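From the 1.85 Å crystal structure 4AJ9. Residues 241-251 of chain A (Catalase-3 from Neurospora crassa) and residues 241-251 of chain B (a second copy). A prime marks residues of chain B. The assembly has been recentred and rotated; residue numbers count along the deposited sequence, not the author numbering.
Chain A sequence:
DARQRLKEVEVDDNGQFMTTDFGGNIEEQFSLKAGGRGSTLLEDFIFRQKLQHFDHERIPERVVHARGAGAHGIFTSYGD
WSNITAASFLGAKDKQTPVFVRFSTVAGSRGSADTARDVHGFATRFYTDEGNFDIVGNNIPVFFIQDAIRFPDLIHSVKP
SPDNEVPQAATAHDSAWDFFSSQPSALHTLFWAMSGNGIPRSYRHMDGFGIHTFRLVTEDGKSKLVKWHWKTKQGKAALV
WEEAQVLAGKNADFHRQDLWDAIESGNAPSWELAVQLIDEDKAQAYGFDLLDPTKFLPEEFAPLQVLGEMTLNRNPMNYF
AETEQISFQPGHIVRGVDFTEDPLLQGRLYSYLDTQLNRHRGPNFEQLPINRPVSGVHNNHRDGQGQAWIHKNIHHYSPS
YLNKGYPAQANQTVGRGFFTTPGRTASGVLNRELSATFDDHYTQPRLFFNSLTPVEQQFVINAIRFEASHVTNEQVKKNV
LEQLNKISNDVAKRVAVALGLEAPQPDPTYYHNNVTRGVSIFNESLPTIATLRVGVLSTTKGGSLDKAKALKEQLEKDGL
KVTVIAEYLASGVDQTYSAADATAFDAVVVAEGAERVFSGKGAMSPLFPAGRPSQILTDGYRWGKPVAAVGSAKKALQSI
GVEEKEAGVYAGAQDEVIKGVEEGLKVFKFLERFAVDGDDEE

Chain A 241-251: WEEAQVLAGKN
Chain B, residues 241-251: WEEAQVLAGKN

Where two helices cross at a glycine, their backbones can come close enough for main-chain atoms to touch, and polar side chains beside the crossing can then reach across it. Two copies of residues 241-250 in Catalase-3 illustrate the principle. Each forms a helix, and Asn251 and Asn251′ are the first residues to leave helical phi/psi. The axes approach to 6.2 Å with 118° between their N-to-C directions, and the register is set by Gly249 and Gly249′, whose CA atoms lie 3.8 Å apart.

The partner backbone leaves no room for a side chain at either glycine: an ideal CB on Gly249 would fall 2.0 Å from Gln245′ O, and one on Gly249′ would fall 1.9 Å from Gln245 O. In its absence, Gly249 CA makes a CA-H...O contact with Gln245′ O at 3.2 Å, matched by Gly249′ CA to Gln245 O, also 3.2 Å. Ala248 CB packs 3.6 Å from Gly249′ CA.

Lys250 and Gln245, with their mates, cover the most surface. Lys250 leaves its helix sideways, but its m, m, t, t rotamer carries the amine nearer the partner, where Lys250 NZ donates a 2.9 Å hydrogen bond to Gln245′ OE1. Lys250′, in the same wells, repeats this from NZ to Gln245 OE1 at 2.9 Å. The CA-to-CB bonds of both glutamines point toward the opposing helix, with chi1 m, chi2 t and chi3 near -75°. The lysine's aliphatic portion also makes a loose contact: Lys250 CE lies 4.3 Å from Val246′ CG2.

Water extends the pairing. One molecule accepts from Lys250′ NZ (2.9 Å) and donates to Glu242 O (2.8 Å). Gln245 NE2 donates to two others, at 2.8 and 3.0 Å, which in turn donate to Lys250′ O and Gly249′ O, respectively, each at 2.9 Å. Equivalent bridges serve Lys250 and Gln245′. Altogether 508 Å² is buried.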

# COMPACT_ATOMS: atom_id res chain seq x y z
N TRP A 241 -19.08 -31.83 -20.13
CA TRP A 241 -18.99 -31.47 -18.72
C TRP A 241 -18.36 -32.55 -17.84
O TRP A 241 -17.48 -32.27 -17.03
CB TRP A 241 -20.37 -31.10 -18.17
CG TRP A 241 -20.34 -30.75 -16.71
CD1 TRP A 241 -21.07 -31.34 -15.72
CD2 TRP A 241 -19.55 -29.73 -16.08
NE1 TRP A 241 -20.78 -30.76 -14.51
CE2 TRP A 241 -19.85 -29.77 -14.70
CE3 TRP A 241 -18.61 -28.80 -16.54
CZ2 TRP A 241 -19.25 -28.90 -13.78
CZ3 TRP A 241 -18.01 -27.94 -15.63
CH2 TRP A 241 -18.34 -27.99 -14.26
N GLU A 242 -18.85 -33.78 -17.96
CA GLU A 242 -18.36 -34.85 -17.10
C GLU A 242 -16.85 -35.05 -17.31
O GLU A 242 -16.13 -35.49 -16.41
CB GLU A 242 -19.17 -36.14 -17.33
CG GLU A 242 -19.30 -36.59 -18.80
CD GLU A 242 -20.46 -35.94 -19.57
OE1 GLU A 242 -20.89 -34.82 -19.22
OE2 GLU A 242 -20.95 -36.58 -20.53
N GLU A 243 -16.38 -34.69 -18.49
CA GLU A 243 -14.95 -34.71 -18.80
C GLU A 243 -14.24 -33.52 -18.15
O GLU A 243 -13.21 -33.68 -17.51
CB GLU A 243 -14.77 -34.65 -20.31
CG GLU A 243 -13.36 -34.41 -20.81
CD GLU A 243 -13.35 -34.19 -22.31
OE1 GLU A 243 -14.42 -33.84 -22.87
OE2 GLU A 243 -12.30 -34.39 -22.94
N ALA A 244 -14.81 -32.33 -18.31
CA ALA A 244 -14.19 -31.12 -17.79
C ALA A 244 -13.98 -31.21 -16.27
O ALA A 244 -12.99 -30.69 -15.74
CB ALA A 244 -15.02 -29.90 -18.16
N GLN A 245 -14.91 -31.86 -15.59
CA GLN A 245 -14.82 -32.03 -14.14
C GLN A 245 -13.60 -32.86 -13.71
O GLN A 245 -12.89 -32.48 -12.77
CB GLN A 245 -16.09 -32.69 -13.61
CG GLN A 245 -17.36 -31.85 -13.71
CD GLN A 245 -18.38 -32.29 -12.70
OE1 GLN A 245 -19.04 -33.30 -12.88
NE2 GLN A 245 -18.47 -31.57 -11.59
N VAL A 246 -13.39 -34.00 -14.37
CA VAL A 246 -12.24 -34.85 -14.06
C VAL A 246 -10.96 -34.10 -14.42
O VAL A 246 -9.98 -34.11 -13.67
CB VAL A 246 -12.32 -36.22 -14.78
CG1 VAL A 246 -11.07 -37.09 -14.48
CG2 VAL A 246 -13.57 -36.98 -14.36
N LEU A 247 -10.98 -33.41 -15.55
CA LEU A 247 -9.82 -32.64 -15.98
C LEU A 247 -9.49 -31.54 -14.95
O LEU A 247 -8.32 -31.22 -14.74
CB LEU A 247 -10.04 -32.05 -17.38
CG LEU A 247 -8.90 -31.33 -18.11
CD1 LEU A 247 -7.54 -32.00 -17.94
CD2 LEU A 247 -9.28 -31.24 -19.60
N ALA A 248 -10.50 -30.99 -14.29
CA ALA A 248 -10.23 -29.96 -13.28
C ALA A 248 -9.33 -30.51 -12.18
O ALA A 248 -8.48 -29.79 -11.64
CB ALA A 248 -11.52 -29.41 -12.69
N GLY A 249 -9.52 -31.79 -11.84
CA GLY A 249 -8.70 -32.45 -10.83
C GLY A 249 -7.40 -33.05 -11.35
O GLY A 249 -6.35 -32.89 -10.73
N LYS A 250 -7.47 -33.70 -12.51
CA LYS A 250 -6.28 -34.31 -13.14
C LYS A 250 -5.24 -33.31 -13.66
O LYS A 250 -4.03 -33.57 -13.62
CB LYS A 250 -6.71 -35.28 -14.26
CG LYS A 250 -7.52 -36.48 -13.79
CD LYS A 250 -6.64 -37.50 -13.01
CE LYS A 250 -7.48 -38.65 -12.47
NZ LYS A 250 -6.63 -39.76 -11.95
N ASN A 251 -5.70 -32.16 -14.15
CA ASN A 251 -4.78 -31.12 -14.58
C ASN A 251 -5.42 -29.74 -14.62
O ASN A 251 -5.97 -29.32 -15.65
CB ASN A 251 -4.15 -31.44 -15.94
CG ASN A 251 -3.07 -30.45 -16.33
OD1 ASN A 251 -2.72 -29.55 -15.55
ND2 ASN A 251 -2.52 -30.60 -17.53
N TRP B 241 -4.85 -41.68 -3.57
CA TRP B 241 -4.49 -40.68 -4.58
C TRP B 241 -5.45 -40.60 -5.78
O TRP B 241 -5.93 -39.52 -6.13
CB TRP B 241 -3.06 -40.90 -5.08
CG TRP B 241 -2.62 -39.87 -6.08
CD1 TRP B 241 -2.16 -40.10 -7.35
CD2 TRP B 241 -2.60 -38.44 -5.90
NE1 TRP B 241 -1.85 -38.91 -7.96
CE2 TRP B 241 -2.12 -37.87 -7.10
CE3 TRP B 241 -2.96 -37.59 -4.84
CZ2 TRP B 241 -1.97 -36.49 -7.28
CZ3 TRP B 241 -2.82 -36.21 -5.02
CH2 TRP B 241 -2.32 -35.67 -6.24
N GLU B 242 -5.71 -41.73 -6.41
CA GLU B 242 -6.62 -41.75 -7.57
C GLU B 242 -7.99 -41.14 -7.24
O GLU B 242 -8.67 -40.58 -8.10
CB GLU B 242 -6.74 -43.18 -8.13
CG GLU B 242 -7.13 -44.24 -7.11
CD GLU B 242 -5.93 -44.93 -6.45
OE1 GLU B 242 -4.90 -44.28 -6.19
OE2 GLU B 242 -6.05 -46.15 -6.16
N GLU B 243 -8.35 -41.22 -5.96
CA GLU B 243 -9.59 -40.66 -5.45
C GLU B 243 -9.46 -39.16 -5.22
O GLU B 243 -10.30 -38.37 -5.65
CB GLU B 243 -9.97 -41.37 -4.15
CG GLU B 243 -11.11 -40.75 -3.36
CD GLU B 243 -11.29 -41.43 -2.01
OE1 GLU B 243 -10.29 -41.92 -1.46
OE2 GLU B 243 -12.43 -41.50 -1.52
N ALA B 244 -8.39 -38.78 -4.53
CA ALA B 244 -8.09 -37.38 -4.27
C ALA B 244 -8.07 -36.55 -5.56
O ALA B 244 -8.49 -35.39 -5.59
CB ALA B 244 -6.75 -37.27 -3.55
N GLN B 245 -7.57 -37.16 -6.63
CA GLN B 245 -7.42 -36.44 -7.89
C GLN B 245 -8.77 -36.11 -8.48
O GLN B 245 -9.01 -34.98 -8.91
CB GLN B 245 -6.64 -37.27 -8.90
CG GLN B 245 -5.15 -37.38 -8.62
CD GLN B 245 -4.39 -37.72 -9.87
OE1 GLN B 245 -4.45 -38.84 -10.35
NE2 GLN B 245 -3.73 -36.72 -10.45
N VAL B 246 -9.65 -37.10 -8.52
CA VAL B 246 -10.99 -36.87 -9.04
C VAL B 246 -11.74 -35.86 -8.17
O VAL B 246 -12.40 -34.95 -8.68
CB VAL B 246 -11.79 -38.18 -9.14
CG1 VAL B 246 -13.24 -37.89 -9.52
CG2 VAL B 246 -11.12 -39.13 -10.15
N LEU B 247 -11.61 -36.00 -6.85
CA LEU B 247 -12.30 -35.13 -5.91
C LEU B 247 -11.86 -33.68 -6.10
O LEU B 247 -12.66 -32.75 -5.95
CB LEU B 247 -12.00 -35.58 -4.47
CG LEU B 247 -12.67 -34.91 -3.27
CD1 LEU B 247 -14.15 -34.52 -3.53
CD2 LEU B 247 -12.56 -35.82 -2.02
N ALA B 248 -10.60 -33.49 -6.46
CA ALA B 248 -10.06 -32.16 -6.71
C ALA B 248 -10.84 -31.41 -7.79
O ALA B 248 -10.95 -30.20 -7.73
CB ALA B 248 -8.58 -32.25 -7.04
N GLY B 249 -11.40 -32.14 -8.76
CA GLY B 249 -12.22 -31.51 -9.79
C GLY B 249 -13.70 -31.51 -9.43
O GLY B 249 -14.41 -30.52 -9.67
N LYS B 250 -14.18 -32.59 -8.83
CA LYS B 250 -15.60 -32.71 -8.51
C LYS B 250 -16.03 -31.80 -7.35
O LYS B 250 -17.14 -31.30 -7.36
CB LYS B 250 -15.98 -34.17 -8.21
CG LYS B 250 -15.82 -35.08 -9.41
CD LYS B 250 -17.00 -35.00 -10.34
CE LYS B 250 -16.80 -35.96 -11.53
NZ LYS B 250 -18.00 -36.02 -12.41
N ASN B 251 -15.14 -31.60 -6.38
CA ASN B 251 -15.39 -30.67 -5.29
C ASN B 251 -14.08 -30.15 -4.71
O ASN B 251 -13.53 -30.74 -3.78
CB ASN B 251 -16.23 -31.30 -4.18
CG ASN B 251 -16.69 -30.27 -3.15
OD1 ASN B 251 -16.37 -29.09 -3.25
ND2 ASN B 251 -17.46 -30.72 -2.16
O HOH W 1 -17.08 -37.54 -14.73
O HOH W 2 -19.44 -32.12 -8.98
O HOH W 3 -16.41 -29.36 -11.37
O HOH W 4 -4.44 -33.96 -9.15
O HOH W 5 -8.36 -41.46 -10.86
O HOH W 6 -2.83 -36.17 -13.12